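Local coordinates for CaaX farnesyltransferase alpha subunit Ram2 (Aspergillus fumigatus, PDB 4L9P), which forms the alpha subunit of protein farnesyltransferase, which probably attaches a farnesyl group to proteins ending in a CaaX sequence, at residues 324-327 against 328-331. The protein carries 1 engineered substitution. Residues are numbered along the deposited sequence; the frame is centred on the assembly and turned at random.
Sequences AAEA and VKML
Residues 324-327 run into 328-331 as two turns of one alpha-helix, joined by four i to i+4 backbone hydrogen bonds, from Val328 N to Ala324 O (3.0 Å) through to Leu331 N to Ala327 O (3.0 Å).

On the solvent side, Lys329 and the partly covered Glu326 lie alongside each other. Both leave with CG anti to the backbone N (Glu326 chi1 -175°); with Glu326 bent at chi2 and Lys329 extended, Lys329 CD passes 3.9 Å from Glu326 OE2. The charged ends stay apart, Glu326 OE1 4.7 Å from Lys329 NZ, and a water bridges them, donating to Glu326 OE1 (2.5 Å) and accepting from Lys329 NZ (2.9 Å).

Met330, bent at chi2 and chi3, crosses the glutamate at a slant, its CE methyl 3.6 Å from Glu326 OE1. Val328 rests CG2 against Ala324 O at 3.4 Å.

Met330 packs on Ile307 and Ala311, and both Glu326 and Ala327 on Tyr314, of helix 304-317; Ala327 and Leu331 meet Ile353 of helix 343-362. This is an amphipathic helix with a water-mediated i to i+3 Glu-Lys pair, its buried side against both neighbours at the C-terminal end of the all-alpha subunit.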
loop_
_atom_site.group_PDB
_atom_site.type_symbol
_atom_site.label_atom_id
_atom_site.label_comp_id
_atom_site.label_asym_id
_atom_site.label_seq_id
_atom_site.Cartn_x
_atom_site.Cartn_y
_atom_site.Cartn_z
ATOM N N ALA A 324 28.104 -16.369 -18.139
ATOM C CA ALA A 324 27.720 -14.953 -18.135
ATOM C C ALA A 324 27.056 -14.547 -19.460
ATOM O O ALA A 324 25.996 -13.886 -19.470
ATOM C CB ALA A 324 28.930 -14.045 -17.817
ATOM N N ALA A 325 27.638 -14.975 -20.580
ATOM C CA ALA A 325 27.065 -14.648 -21.884
ATOM C C ALA A 325 25.663 -15.255 -22.041
ATOM O O ALA A 325 24.781 -14.648 -22.661
ATOM C CB ALA A 325 28.014 -15.115 -23.033
ATOM N N GLU A 326 25.518 -16.485 -21.589
ATOM C CA GLU A 326 24.214 -17.153 -21.693
ATOM C C GLU A 326 23.160 -16.424 -20.838
ATOM O O GLU A 326 22.014 -16.327 -21.270
ATOM C CB GLU A 326 24.293 -18.620 -21.286
ATOM C CG GLU A 326 23.023 -19.419 -21.475
ATOM C CD GLU A 326 22.633 -19.705 -22.931
ATOM O OE1 GLU A 326 21.482 -20.149 -23.165
ATOM O OE2 GLU A 326 23.430 -19.462 -23.842
ATOM N N ALA A 327 23.546 -15.931 -19.649
ATOM C CA ALA A 327 22.638 -15.155 -18.813
ATOM C C ALA A 327 22.217 -13.918 -19.580
ATOM O O ALA A 327 21.013 -13.581 -19.585
ATOM C CB ALA A 327 23.264 -14.774 -17.464
ATOM N N VAL A 328 23.187 -13.241 -20.213
ATOM C CA VAL A 328 22.870 -12.057 -20.977
ATOM C C VAL A 328 21.930 -12.362 -22.143
ATOM O O VAL A 328 20.997 -11.595 -22.471
ATOM C CB VAL A 328 24.140 -11.318 -21.430
ATOM C CG1 VAL A 328 23.781 -10.181 -22.380
ATOM C CG2 VAL A 328 24.880 -10.792 -20.202
ATOM N N LYS A 329 22.146 -13.507 -22.804
ATOM C CA LYS A 329 21.213 -13.896 -23.847
ATOM C C LYS A 329 19.766 -14.062 -23.309
ATOM O O LYS A 329 18.805 -13.660 -23.996
ATOM C CB LYS A 329 21.670 -15.231 -24.446
ATOM C CG LYS A 329 20.815 -15.687 -25.577
ATOM C CD LYS A 329 21.244 -17.110 -26.027
ATOM C CE LYS A 329 20.308 -17.624 -27.149
ATOM N NZ LYS A 329 20.650 -18.997 -27.685
ATOM N N MET A 330 19.605 -14.744 -22.160
ATOM C CA MET A 330 18.262 -14.929 -21.593
ATOM C C MET A 330 17.637 -13.558 -21.318
ATOM O O MET A 330 16.462 -13.349 -21.634
ATOM C CB MET A 330 18.349 -15.755 -20.314
ATOM C CG MET A 330 18.792 -17.176 -20.508
ATOM S SD MET A 330 17.689 -18.128 -21.605
ATOM C CE MET A 330 18.602 -18.018 -23.202
ATOM N N LEU A 331 18.433 -12.626 -20.755
ATOM C CA LEU A 331 17.888 -11.319 -20.404
ATOM C C LEU A 331 17.520 -10.512 -21.656
ATOM O O LEU A 331 16.597 -9.695 -21.659
ATOM C CB LEU A 331 18.878 -10.590 -19.513
ATOM C CG LEU A 331 18.985 -11.199 -18.093
ATOM C CD1 LEU A 331 20.291 -10.737 -17.463
ATOM C CD2 LEU A 331 17.825 -10.702 -17.156
HETATM O O HOH W 1 20.406 -20.639 -25.340
#